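Side-chain contacts in bacterial regulatory proteins, tetR family (Corynebacterium glutamicum, PDB 3AQT), which represses transcription as a dimeric, all-helical TetR-family regulator, probably binding DNA through a helix-turn-helix motif, and takes up resorcinol in a pocket of its C-terminal domain: residues B[103-108]-B[128-133]; B[96-101]-B[151-156]; B[120-125]-B[163-168]; B[212-217]-B[230-235]. All blocks are in the same frame, centred on the assembly; numbering follows the deposited sequence.

Contacts 1, 3 and 4 are buried, whereas contact 2 is part core, part surface. Contacts 1 and 2 share helix 90-111 and contacts 1 and 3 share helix 119-134, the latter pair both reaching the resorcinol pocket. Their chemistry follows their place. Contact 1 joins valine to leucine and a histidine ring; contact 2 adds an Arg-Glu salt bridge at its exposed side; contact 3 keeps a buried aspartate for the ligand beside a phenylalanine ring with a leucine methyl over its face; contact 4 packs alanine methyl groups against each other and the helix backbone. Contact 4 touches contact 3 through the salt bridge from Glu121 to Arg234, and contact 1 through Arg128 and Val131. Contacts 2 and 4 lie farthest apart.

Contact 1. Residues B[103-108]-B[128-133]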
loop_
_atom_site.group_PDB
_atom_site.type_symbol
_atom_site.label_atom_id
_atom_site.label_comp_id
_atom_site.label_asym_id
_atom_site.label_seq_id
_atom_site.Cartn_x
_atom_site.Cartn_y
_atom_site.Cartn_z
ATOM N N GLU B 103 4.561 -7.822 -16.312
ATOM C CA GLU B 103 3.971 -8.809 -17.210
ATOM C C GLU B 103 4.985 -9.894 -17.585
ATOM O O GLU B 103 4.633 -11.062 -17.699
ATOM C CB GLU B 103 3.441 -8.136 -18.471
ATOM C CG GLU B 103 2.814 -9.095 -19.466
ATOM C CD GLU B 103 2.377 -8.388 -20.734
ATOM O OE1 GLU B 103 1.989 -9.069 -21.702
ATOM O OE2 GLU B 103 2.422 -7.140 -20.765
ATOM N N SER B 104 6.241 -9.511 -17.767
ATOM C CA SER B 104 7.267 -10.481 -18.119
ATOM C C SER B 104 7.360 -11.562 -17.058
ATOM O O SER B 104 7.428 -12.753 -17.383
ATOM C CB SER B 104 8.632 -9.807 -18.261
ATOM O OG SER B 104 8.617 -8.879 -19.327
ATOM N N VAL B 105 7.382 -11.154 -15.793
ATOM C CA VAL B 105 7.467 -12.119 -14.709
ATOM C C VAL B 105 6.155 -12.895 -14.577
ATOM O O VAL B 105 6.158 -14.100 -14.333
ATOM C CB VAL B 105 7.832 -11.419 -13.373
ATOM C CG1 VAL B 105 7.624 -12.366 -12.195
ATOM C CG2 VAL B 105 9.294 -10.997 -13.412
ATOM N N GLY B 106 5.036 -12.200 -14.758
ATOM C CA GLY B 106 3.747 -12.853 -14.666
ATOM C C GLY B 106 3.648 -14.042 -15.606
ATOM O O GLY B 106 3.171 -15.107 -15.218
ATOM N N ILE B 107 4.102 -13.857 -16.843
ATOM C CA ILE B 107 4.070 -14.912 -17.846
ATOM C C ILE B 107 5.020 -16.033 -17.441
ATOM O O ILE B 107 4.687 -17.215 -17.571
ATOM C CB ILE B 107 4.470 -14.363 -19.231
ATOM C CG1 ILE B 107 3.399 -13.396 -19.731
ATOM C CG2 ILE B 107 4.627 -15.497 -20.225
ATOM C CD1 ILE B 107 3.835 -12.489 -20.882
ATOM N N ALA B 108 6.197 -15.666 -16.939
ATOM C CA ALA B 108 7.157 -16.670 -16.502
ATOM C C ALA B 108 6.568 -17.472 -15.336
ATOM O O ALA B 108 6.706 -18.688 -15.288
ATOM C CB ALA B 108 8.485 -16.009 -16.085
ATOM N N ARG B 128 7.144 -15.031 -3.487
ATOM C CA ARG B 128 8.567 -15.063 -3.175
ATOM C C ARG B 128 9.393 -14.598 -4.370
ATOM O O ARG B 128 10.414 -13.933 -4.199
ATOM C CB ARG B 128 8.990 -16.465 -2.736
ATOM C CG ARG B 128 8.386 -16.882 -1.407
ATOM C CD ARG B 128 8.715 -18.314 -1.087
ATOM N NE ARG B 128 10.156 -18.521 -1.011
ATOM C CZ ARG B 128 10.739 -19.716 -0.978
ATOM N NH1 ARG B 128 10.005 -20.824 -1.019
ATOM N NH2 ARG B 128 12.058 -19.803 -0.890
ATOM N N HIS B 129 8.948 -14.932 -5.579
ATOM C CA HIS B 129 9.670 -14.490 -6.770
ATOM C C HIS B 129 9.598 -12.968 -6.918
ATOM O O HIS B 129 10.584 -12.338 -7.295
ATOM C CB HIS B 129 9.108 -15.148 -8.037
ATOM C CG HIS B 129 9.662 -16.511 -8.302
ATOM N ND1 HIS B 129 11.012 -16.744 -8.455
ATOM C CD2 HIS B 129 9.055 -17.715 -8.427
ATOM C CE1 HIS B 129 11.213 -18.033 -8.662
ATOM N NE2 HIS B 129 10.042 -18.643 -8.651
ATOM N N LEU B 130 8.432 -12.383 -6.632
ATOM C CA LEU B 130 8.273 -10.937 -6.744
ATOM C C LEU B 130 9.211 -10.246 -5.759
ATOM O O LEU B 130 9.920 -9.311 -6.123
ATOM C CB LEU B 130 6.811 -10.521 -6.495
ATOM C CG LEU B 130 5.802 -10.985 -7.566
ATOM C CD1 LEU B 130 4.405 -10.511 -7.241
ATOM C CD2 LEU B 130 6.222 -10.444 -8.922
ATOM N N VAL B 131 9.248 -10.723 -4.520
ATOM C CA VAL B 131 10.125 -10.112 -3.533
ATOM C C VAL B 131 11.591 -10.201 -3.946
ATOM O O VAL B 131 12.304 -9.198 -3.908
ATOM C CB VAL B 131 9.947 -10.755 -2.143
ATOM C CG1 VAL B 131 11.014 -10.251 -1.195
ATOM C CG2 VAL B 131 8.572 -10.409 -1.592
ATOM N N ARG B 132 12.043 -11.387 -4.350
ATOM C CA ARG B 132 13.438 -11.557 -4.765
ATOM C C ARG B 132 13.775 -10.681 -5.968
ATOM O O ARG B 132 14.861 -10.113 -6.047
ATOM C CB ARG B 132 13.733 -13.029 -5.084
ATOM C CG ARG B 132 13.238 -13.960 -3.997
ATOM C CD ARG B 132 14.250 -14.999 -3.546
ATOM N NE ARG B 132 14.281 -16.187 -4.392
ATOM C CZ ARG B 132 14.636 -17.392 -3.954
ATOM N NH1 ARG B 132 14.982 -17.562 -2.683
ATOM N NH2 ARG B 132 14.651 -18.428 -4.781
ATOM N N HIS B 133 12.845 -10.556 -6.902
ATOM C CA HIS B 133 13.095 -9.731 -8.068
ATOM C C HIS B 133 13.230 -8.268 -7.658
ATOM O O HIS B 133 13.972 -7.505 -8.273
ATOM C CB HIS B 133 11.957 -9.869 -9.069
ATOM C CG HIS B 133 12.422 -10.052 -10.477
ATOM N ND1 HIS B 133 12.617 -11.296 -11.037
ATOM C CD2 HIS B 133 12.762 -9.151 -11.428
ATOM C CE1 HIS B 133 13.057 -11.152 -12.274
ATOM N NE2 HIS B 133 13.154 -9.861 -12.535
#
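Val105 sends its two methyl groups to two different partners, Leu130 and His133, where helix 90-111 meets helix 119-134 in the all-helical TetR-family fold. The buried part is aliphatic. CG1 of Val105 lies 4.0 Å from CD2 of Leu130, and the two side chains meet at a slant. With its CG anti to the carbonyl carbon (chi1 -67°), Leu130 brings its end closer to Val105 than the start of its side chain would suggest. Leucine suits this place because its branched tip serves two surroundings: it packs on Val105 and also lines the resorcinol pocket, touching the ligand itself. The CA atoms of Val105 and Leu130 remain 8.1 Å apart, so side chains alone bridge the helices.

Toward the partly exposed side Val105 gives its other methyl group, CG2, to the imidazole of His133. His133 offers a flat face that a hydrocarbon can cover while its nitrogens lie at the rim, and its ring also meets that of Trp140. Trp140, on helix 138-146, packs against Val105 and Leu130 as well. CG2 of Val105 makes a CH-pi contact with His133, 4.0 Å from the ring centroid, and its nearest ring atom is CE1.

Contact 2. Residues B[96-101]-B[151-156]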
loop_
_atom_site.group_PDB
_atom_site.type_symbol
_atom_site.label_atom_id
_atom_site.label_comp_id
_atom_site.label_asym_id
_atom_site.label_seq_id
_atom_site.Cartn_x
_atom_site.Cartn_y
_atom_site.Cartn_z
ATOM N N ALA B 96 4.080 2.279 -18.286
ATOM C CA ALA B 96 4.222 1.334 -19.386
ATOM C C ALA B 96 5.453 0.472 -19.161
ATOM O O ALA B 96 5.425 -0.729 -19.413
ATOM C CB ALA B 96 4.333 2.070 -20.707
ATOM N N VAL B 97 6.529 1.082 -18.676
ATOM C CA VAL B 97 7.759 0.350 -18.405
ATOM C C VAL B 97 7.528 -0.655 -17.272
ATOM O O VAL B 97 8.015 -1.785 -17.326
ATOM C CB VAL B 97 8.912 1.330 -18.034
ATOM C CG1 VAL B 97 10.124 0.572 -17.508
ATOM C CG2 VAL B 97 9.306 2.132 -19.262
ATOM N N ALA B 98 6.786 -0.239 -16.247
ATOM C CA ALA B 98 6.482 -1.121 -15.119
ATOM C C ALA B 98 5.582 -2.271 -15.583
ATOM O O ALA B 98 5.765 -3.413 -15.167
ATOM C CB ALA B 98 5.797 -0.336 -13.997
ATOM N N GLU B 99 4.610 -1.973 -16.444
ATOM C CA GLU B 99 3.726 -3.021 -16.949
ATOM C C GLU B 99 4.564 -4.069 -17.667
ATOM O O GLU B 99 4.362 -5.275 -17.492
ATOM C CB GLU B 99 2.682 -2.459 -17.921
ATOM C CG GLU B 99 1.461 -1.844 -17.250
ATOM C CD GLU B 99 0.284 -1.665 -18.208
ATOM O OE1 GLU B 99 0.373 -2.103 -19.377
ATOM O OE2 GLU B 99 -0.744 -1.090 -17.790
ATOM N N ASP B 100 5.510 -3.602 -18.473
ATOM C CA ASP B 100 6.376 -4.489 -19.217
ATOM C C ASP B 100 7.150 -5.390 -18.256
ATOM O O ASP B 100 7.258 -6.593 -18.472
ATOM C CB ASP B 100 7.338 -3.666 -20.082
ATOM C CG ASP B 100 8.295 -4.532 -20.882
ATOM O OD1 ASP B 100 7.845 -5.191 -21.847
ATOM O OD2 ASP B 100 9.498 -4.557 -20.542
ATOM N N ALA B 101 7.677 -4.811 -17.184
ATOM C CA ALA B 101 8.434 -5.596 -16.210
ATOM C C ALA B 101 7.568 -6.617 -15.455
ATOM O O ALA B 101 7.939 -7.784 -15.325
ATOM C CB ALA B 101 9.128 -4.669 -15.215
ATOM N N HIS B 151 0.760 0.204 -7.131
ATOM C CA HIS B 151 -0.393 -0.623 -6.825
ATOM C C HIS B 151 -1.334 -0.804 -8.010
ATOM O O HIS B 151 -1.683 -1.927 -8.361
ATOM C CB HIS B 151 -1.165 -0.044 -5.641
ATOM C CG HIS B 151 -2.244 -0.949 -5.137
ATOM N ND1 HIS B 151 -1.982 -2.059 -4.361
ATOM C CD2 HIS B 151 -3.583 -0.946 -5.346
ATOM C CE1 HIS B 151 -3.111 -2.699 -4.116
ATOM N NE2 HIS B 151 -4.097 -2.044 -4.703
ATOM N N PRO B 152 -1.770 0.299 -8.640
ATOM C CA PRO B 152 -2.679 0.180 -9.790
ATOM C C PRO B 152 -2.084 -0.645 -10.937
ATOM O O PRO B 152 -2.798 -1.397 -11.602
ATOM C CB PRO B 152 -2.923 1.637 -10.198
ATOM C CG PRO B 152 -2.717 2.400 -8.933
ATOM C CD PRO B 152 -1.531 1.714 -8.303
ATOM N N VAL B 153 -0.784 -0.489 -11.180
ATOM C CA VAL B 153 -0.113 -1.232 -12.243
ATOM C C VAL B 153 -0.084 -2.714 -11.884
ATOM O O VAL B 153 -0.437 -3.565 -12.693
ATOM C CB VAL B 153 1.338 -0.735 -12.468
ATOM C CG1 VAL B 153 2.025 -1.600 -13.518
ATOM C CG2 VAL B 153 1.336 0.724 -12.919
ATOM N N LEU B 154 0.335 -3.019 -10.664
ATOM C CA LEU B 154 0.374 -4.397 -10.212
ATOM C C LEU B 154 -1.005 -5.036 -10.360
ATOM O O LEU B 154 -1.123 -6.186 -10.779
ATOM C CB LEU B 154 0.840 -4.468 -8.756
ATOM C CG LEU B 154 2.336 -4.234 -8.559
ATOM C CD1 LEU B 154 2.652 -4.051 -7.089
ATOM C CD2 LEU B 154 3.107 -5.404 -9.139
HETATM N N MSE B 155 -2.049 -4.275 -10.046
HETATM C CA MSE B 155 -3.415 -4.777 -10.141
HETATM C C MSE B 155 -3.894 -5.036 -11.558
HETATM O O MSE B 155 -4.713 -5.922 -11.785
HETATM C CB MSE B 155 -4.378 -3.818 -9.430
HETATM C CG MSE B 155 -4.229 -3.828 -7.911
HETATM SE SE MSE B 155 -4.965 -5.414 -7.029
HETATM C CE MSE B 155 -3.864 -6.755 -7.820
ATOM N N ARG B 156 -3.391 -4.270 -12.518
ATOM C CA ARG B 156 -3.799 -4.453 -13.906
ATOM C C ARG B 156 -3.118 -5.667 -14.517
ATOM O O ARG B 156 -3.715 -6.392 -15.305
ATOM C CB ARG B 156 -3.420 -3.240 -14.771
ATOM C CG ARG B 156 -4.016 -1.926 -14.362
ATOM C CD ARG B 156 -3.930 -0.930 -15.500
ATOM N NE ARG B 156 -2.575 -0.448 -15.781
ATOM C CZ ARG B 156 -2.070 0.687 -15.301
ATOM N NH1 ARG B 156 -2.799 1.461 -14.506
ATOM N NH2 ARG B 156 -0.849 1.067 -15.646
#
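Val153 and Glu99 meet where helices 150-157 and 90-111 come together, their CA atoms 6.3 Å apart, and the apolar contacts here centre on one methyl group. CG1 of Val153 rests 3.8 Å from CG of Glu99 and 4.0 Å from CB of Ala98. It stands anti to the backbone N of Val153 (chi1 176°), which directs it at helix 90-111. Alanine suits the facing position because its short side chain lets the valine come close to the backbone, and the CG methylene of Glu99 serves as hydrocarbon before its charge begins. Phe102 and Gln95 of helix 90-111 also touch Val153.

The segments 96-101 and 151-156 run in roughly the same direction, their axes 43° apart and 9.6 Å from each other at closest approach. Helix 90-111 is the long connecting helix of the TetR fold, reaching from the DNA-binding end into the regulatory domain, and helix 150-157 packs along its flank. Around it, Asp100 forms a salt bridge with Arg56 of helix 41-62.

The polar part is a salt bridge at the surface. Arg156 grips Glu99 side-on, with NE 2.8 Å and NH2 3.0 Å from the same oxygen, OE2. Both bonds are bent, and OE2 lies near the guanidinium plane, while the carboxylate plane is turned 58° from it. NE meets the oxygen almost end-on to its C-O bond; NH2 comes from the anti side, somewhat out of the carboxylate plane. Arginine suits this exposed place because its long chain, bent at chi3, folds the guanidinium over CA of Val153, while NH2 also bonds OE1 of Gln95.

Contact 3. Residues B[120-125]-B[163-168]; sequences AEVFAG and RRDLLH. With RCO (resorcinol), chain D.
The helical segments 120-125 and 163-168 come closest at Phe123 and Asp165, whose CA atoms are 6.2 Å apart. Leu166 lays CD2 over the centre of the Phe123 ring, 3.6 Å from the centroid and 9° off the normal, a CH-pi contact in which a leucine methyl fits the flat aromatic surface. With CG anti to the backbone N (chi1 -174°), Phe123 carries its ring toward helix 159-171, and the ring's edge meets resorcinol, CD1 standing 3.3 Å from ligand atom O3. Val122 packs CG1 against the carboxylate of Asp165, 3.5 Å from OD2, the two side chains crossing nearly at right angles.

The two oxygens of Asp165 do different work. OD2 accepts a hydrogen bond from ligand atom O3 at 2.6 Å. OD1 takes a side-on salt bridge from Arg164, with NE at 3.1 Å and NH2 at 3.2 Å, both arriving from one face of the carboxylate. Arg164 in turn is paired with Asp110. This pocket of the TetR regulatory domain thus combines an apolar wall with a buried acid; the neighbouring guanidinium would tend to stabilise its negative charge, consistent with Asp165 serving as a fixed acceptor for a phenolic hydroxyl of the inducer.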
loop_
_atom_site.group_PDB
_atom_site.type_symbol
_atom_site.label_atom_id
_atom_site.label_comp_id
_atom_site.label_asym_id
_atom_site.label_seq_id
_atom_site.Cartn_x
_atom_site.Cartn_y
_atom_site.Cartn_z
ATOM N N ALA B 120 -1.455 -23.367 -2.398
ATOM C CA ALA B 120 -0.746 -22.563 -1.418
ATOM C C ALA B 120 0.699 -22.351 -1.834
ATOM O O ALA B 120 1.278 -21.309 -1.546
ATOM C CB ALA B 120 -0.800 -23.229 -0.043
ATOM N N GLU B 121 1.279 -23.336 -2.518
ATOM C CA GLU B 121 2.671 -23.225 -2.945
ATOM C C GLU B 121 2.784 -22.341 -4.181
ATOM O O GLU B 121 3.777 -21.637 -4.367
ATOM C CB GLU B 121 3.259 -24.604 -3.244
ATOM C CG GLU B 121 4.748 -24.698 -2.944
ATOM C CD GLU B 121 5.349 -26.051 -3.320
ATOM O OE1 GLU B 121 4.678 -27.090 -3.110
ATOM O OE2 GLU B 121 6.500 -26.076 -3.811
ATOM N N VAL B 122 1.760 -22.388 -5.025
ATOM C CA VAL B 122 1.741 -21.582 -6.229
ATOM C C VAL B 122 1.729 -20.113 -5.819
ATOM O O VAL B 122 2.521 -19.307 -6.309
ATOM C CB VAL B 122 0.476 -21.879 -7.081
ATOM C CG1 VAL B 122 0.395 -20.918 -8.255
ATOM C CG2 VAL B 122 0.513 -23.312 -7.584
ATOM N N PHE B 123 0.821 -19.783 -4.908
ATOM C CA PHE B 123 0.657 -18.422 -4.412
ATOM C C PHE B 123 1.894 -17.942 -3.673
ATOM O O PHE B 123 2.394 -16.844 -3.927
ATOM C CB PHE B 123 -0.557 -18.372 -3.488
ATOM C CG PHE B 123 -0.913 -16.996 -3.017
ATOM C CD1 PHE B 123 -1.089 -15.957 -3.923
ATOM C CD2 PHE B 123 -1.123 -16.749 -1.661
ATOM C CE1 PHE B 123 -1.470 -14.693 -3.489
ATOM C CE2 PHE B 123 -1.506 -15.489 -1.218
ATOM C CZ PHE B 123 -1.681 -14.459 -2.136
ATOM N N ALA B 124 2.387 -18.774 -2.762
ATOM C CA ALA B 124 3.569 -18.441 -1.986
ATOM C C ALA B 124 4.794 -18.286 -2.875
ATOM O O ALA B 124 5.557 -17.331 -2.737
ATOM C CB ALA B 124 3.821 -19.517 -0.947
ATOM N N GLY B 125 4.981 -19.234 -3.785
ATOM C CA GLY B 125 6.125 -19.189 -4.674
ATOM C C GLY B 125 6.109 -17.965 -5.564
ATOM O O GLY B 125 7.152 -17.352 -5.819
ATOM N N ARG B 163 -5.563 -13.374 -8.368
ATOM C CA ARG B 163 -6.944 -13.692 -8.061
ATOM C C ARG B 163 -7.229 -15.131 -8.491
ATOM O O ARG B 163 -7.872 -15.892 -7.769
ATOM C CB ARG B 163 -7.876 -12.710 -8.786
ATOM C CG ARG B 163 -9.308 -12.707 -8.281
ATOM C CD ARG B 163 -10.143 -11.665 -9.009
ATOM N NE ARG B 163 -11.447 -11.461 -8.384
ATOM C CZ ARG B 163 -12.452 -12.327 -8.454
ATOM N NH1 ARG B 163 -12.308 -13.461 -9.129
ATOM N NH2 ARG B 163 -13.600 -12.062 -7.850
ATOM N N ARG B 164 -6.738 -15.496 -9.670
ATOM C CA ARG B 164 -6.924 -16.836 -10.206
ATOM C C ARG B 164 -6.351 -17.857 -9.233
ATOM O O ARG B 164 -7.019 -18.821 -8.857
ATOM C CB ARG B 164 -6.192 -16.968 -11.543
ATOM C CG ARG B 164 -6.166 -18.385 -12.108
ATOM C CD ARG B 164 -5.060 -18.528 -13.127
ATOM N NE ARG B 164 -3.748 -18.361 -12.513
ATOM C CZ ARG B 164 -2.685 -17.852 -13.130
ATOM N NH1 ARG B 164 -2.776 -17.451 -14.393
ATOM N NH2 ARG B 164 -1.530 -17.749 -12.485
ATOM N N ASP B 165 -5.099 -17.640 -8.842
ATOM C CA ASP B 165 -4.437 -18.544 -7.922
ATOM C C ASP B 165 -5.208 -18.641 -6.608
ATOM O O ASP B 165 -5.354 -19.726 -6.053
ATOM C CB ASP B 165 -2.986 -18.102 -7.680
ATOM C CG ASP B 165 -2.091 -18.334 -8.895
ATOM O OD1 ASP B 165 -2.489 -19.097 -9.800
ATOM O OD2 ASP B 165 -0.978 -17.769 -8.948
ATOM N N LEU B 166 -5.712 -17.516 -6.116
ATOM C CA LEU B 166 -6.473 -17.515 -4.877
ATOM C C LEU B 166 -7.814 -18.222 -5.041
ATOM O O LEU B 166 -8.234 -18.968 -4.160
ATOM C CB LEU B 166 -6.693 -16.087 -4.389
ATOM C CG LEU B 166 -5.438 -15.383 -3.859
ATOM C CD1 LEU B 166 -5.799 -13.951 -3.461
ATOM C CD2 LEU B 166 -4.856 -16.155 -2.665
ATOM N N LEU B 167 -8.488 -17.993 -6.163
ATOM C CA LEU B 167 -9.766 -18.645 -6.412
ATOM C C LEU B 167 -9.562 -20.154 -6.426
ATOM O O LEU B 167 -10.377 -20.917 -5.910
ATOM C CB LEU B 167 -10.342 -18.215 -7.757
ATOM C CG LEU B 167 -11.619 -18.978 -8.129
ATOM C CD1 LEU B 167 -12.677 -18.774 -7.040
ATOM C CD2 LEU B 167 -12.123 -18.510 -9.488
ATOM N N HIS B 168 -8.464 -20.574 -7.041
ATOM C CA HIS B 168 -8.106 -21.980 -7.133
ATOM C C HIS B 168 -7.999 -22.560 -5.714
ATOM O O HIS B 168 -8.583 -23.600 -5.408
ATOM C CB HIS B 168 -6.776 -22.090 -7.890
ATOM C CG HIS B 168 -6.223 -23.476 -7.961
ATOM N ND1 HIS B 168 -7.003 -24.600 -7.794
ATOM C CD2 HIS B 168 -4.965 -23.920 -8.195
ATOM C CE1 HIS B 168 -6.247 -25.677 -7.919
ATOM N NE2 HIS B 168 -5.007 -25.293 -8.162
HETATM C C1 RCO D . 1.156 -13.658 -9.572
HETATM C C2 RCO D . 0.486 -14.811 -9.055
HETATM C C3 RCO D . 0.214 -14.909 -7.663
HETATM C C4 RCO D . 0.605 -13.864 -6.807
HETATM C C5 RCO D . 1.262 -12.732 -7.314
HETATM C C6 RCO D . 1.538 -12.626 -8.703
HETATM O O1 RCO D . 1.420 -13.570 -10.935
HETATM O O3 RCO D . -0.433 -16.020 -7.129
#

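Contact 4. Residues B[212-217]-B[230-235]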
loop_
_atom_site.group_PDB
_atom_site.type_symbol
_atom_site.label_atom_id
_atom_site.label_comp_id
_atom_site.label_asym_id
_atom_site.label_seq_id
_atom_site.Cartn_x
_atom_site.Cartn_y
_atom_site.Cartn_z
ATOM N N ILE B 212 9.283 -15.152 4.791
ATOM C CA ILE B 212 8.511 -14.561 5.868
ATOM C C ILE B 212 7.311 -13.806 5.324
ATOM O O ILE B 212 6.219 -13.886 5.879
ATOM C CB ILE B 212 9.384 -13.616 6.705
ATOM C CG1 ILE B 212 10.544 -14.405 7.316
ATOM C CG2 ILE B 212 8.556 -12.978 7.807
ATOM C CD1 ILE B 212 11.687 -13.551 7.862
ATOM N N PHE B 213 7.501 -13.075 4.232
ATOM C CA PHE B 213 6.389 -12.345 3.654
ATOM C C PHE B 213 5.333 -13.300 3.101
ATOM O O PHE B 213 4.138 -13.120 3.333
ATOM C CB PHE B 213 6.855 -11.410 2.534
ATOM C CG PHE B 213 5.714 -10.753 1.806
ATOM C CD1 PHE B 213 4.908 -9.824 2.452
ATOM C CD2 PHE B 213 5.389 -11.132 0.510
ATOM C CE1 PHE B 213 3.789 -9.290 1.818
ATOM C CE2 PHE B 213 4.275 -10.606 -0.131
ATOM C CZ PHE B 213 3.471 -9.683 0.524
ATOM N N ALA B 214 5.774 -14.314 2.366
ATOM C CA ALA B 214 4.842 -15.275 1.785
ATOM C C ALA B 214 4.033 -15.979 2.866
ATOM O O ALA B 214 2.829 -16.212 2.704
ATOM C CB ALA B 214 5.596 -16.296 0.936
ATOM N N ALA B 215 4.688 -16.316 3.975
ATOM C CA ALA B 215 3.989 -16.992 5.066
ATOM C C ALA B 215 2.847 -16.132 5.593
ATOM O O ALA B 215 1.737 -16.621 5.813
ATOM C CB ALA B 215 4.961 -17.314 6.190
ATOM N N ALA B 216 3.121 -14.845 5.791
ATOM C CA ALA B 216 2.103 -13.925 6.291
ATOM C C ALA B 216 0.920 -13.845 5.334
ATOM O O ALA B 216 -0.232 -13.764 5.773
ATOM C CB ALA B 216 2.697 -12.538 6.506
HETATM N N MSE B 217 1.193 -13.872 4.032
HETATM C CA MSE B 217 0.107 -13.808 3.062
HETATM C C MSE B 217 -0.678 -15.112 3.082
HETATM O O MSE B 217 -1.902 -15.110 2.887
HETATM C CB MSE B 217 0.640 -13.514 1.653
HETATM C CG MSE B 217 1.211 -12.103 1.468
HETATM SE SE MSE B 217 0.047 -10.650 2.092
HETATM C CE MSE B 217 -1.545 -11.110 1.119
ATOM N N GLU B 230 6.257 -23.387 6.793
ATOM C CA GLU B 230 6.807 -24.549 6.106
ATOM C C GLU B 230 6.599 -24.464 4.600
ATOM O O GLU B 230 7.514 -24.729 3.818
ATOM C CB GLU B 230 6.163 -25.832 6.642
ATOM C CG GLU B 230 6.420 -27.062 5.788
ATOM C CD GLU B 230 5.224 -27.465 4.936
ATOM O OE1 GLU B 230 4.102 -27.552 5.486
ATOM O OE2 GLU B 230 5.410 -27.707 3.722
ATOM N N ILE B 231 5.388 -24.108 4.193
ATOM C CA ILE B 231 5.089 -24.008 2.776
ATOM C C ILE B 231 5.931 -22.926 2.102
ATOM O O ILE B 231 6.382 -23.098 0.976
ATOM C CB ILE B 231 3.607 -23.703 2.547
ATOM C CG1 ILE B 231 2.760 -24.834 3.128
ATOM C CG2 ILE B 231 3.340 -23.538 1.059
ATOM C CD1 ILE B 231 2.204 -25.906 2.185
ATOM N N ALA B 232 6.153 -21.819 2.797
ATOM C CA ALA B 232 6.933 -20.729 2.239
ATOM C C ALA B 232 8.421 -21.026 2.229
ATOM O O ALA B 232 9.208 -20.232 1.709
ATOM C CB ALA B 232 6.671 -19.456 3.016
ATOM N N SER B 233 8.810 -22.162 2.799
ATOM C CA SER B 233 10.222 -22.537 2.849
ATOM C C SER B 233 10.597 -23.648 1.866
ATOM O O SER B 233 11.747 -24.073 1.821
ATOM C CB SER B 233 10.596 -22.977 4.263
ATOM O OG SER B 233 9.931 -24.189 4.602
ATOM N N ARG B 234 9.631 -24.121 1.086
ATOM C CA ARG B 234 9.891 -25.173 0.110
ATOM C C ARG B 234 10.845 -24.692 -0.974
ATOM O O ARG B 234 10.895 -23.507 -1.280
ATOM C CB ARG B 234 8.583 -25.625 -0.525
ATOM C CG ARG B 234 7.644 -26.257 0.463
ATOM C CD ARG B 234 6.340 -26.643 -0.184
ATOM N NE ARG B 234 5.478 -27.286 0.793
ATOM C CZ ARG B 234 4.239 -27.686 0.554
ATOM N NH1 ARG B 234 3.704 -27.508 -0.647
ATOM N NH2 ARG B 234 3.534 -28.264 1.520
ATOM N N PRO B 235 11.619 -25.609 -1.572
ATOM C CA PRO B 235 12.555 -25.192 -2.622
ATOM C C PRO B 235 11.817 -24.417 -3.711
ATOM O O PRO B 235 10.769 -24.851 -4.197
ATOM C CB PRO B 235 13.121 -26.518 -3.119
ATOM C CG PRO B 235 13.041 -27.389 -1.901
ATOM C CD PRO B 235 11.665 -27.066 -1.382
#
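Ala232, at phi -75° and psi -5°, directs its methyl group at Ala214 and Ala215 as the second residue of a type I beta turn from Ile231 to Arg234. CB of Ala232 lies 3.9 Å from CB of Ala214 and 4.2 Å from CB of Ala215. It also comes 3.8 Å from the backbone N of Ala215, so the methyl sits close against the helix backbone. Alanine suits all three places: its small side chain lets the CA atoms of Ala215 and Ala232 approach to 5.5 Å.

Polar groups tie up the turn. O of Glu230 accepts from N of Ser233 and, at 2.6 Å, from its OG, both on the same face of the carbonyl plane; serine is short enough to fold back to that oxygen. The carboxylate oxygen OE2 of Glu230 is met by NE of Arg234 at 3.0 Å, nearly in the guanidinium plane.

The contact seats the turn Ile231-Arg234, at the C-terminal side of helix 225-231, on helix 209-220 within the TetR regulatory domain. Arg234 extends the link to helix 119-134 through a salt bridge to Glu121. On helix 209-220, Ala214 also touches Ala124 and Arg128, while Ile212 and Phe213 pack on Leu182 and Cys186 of the second subunit.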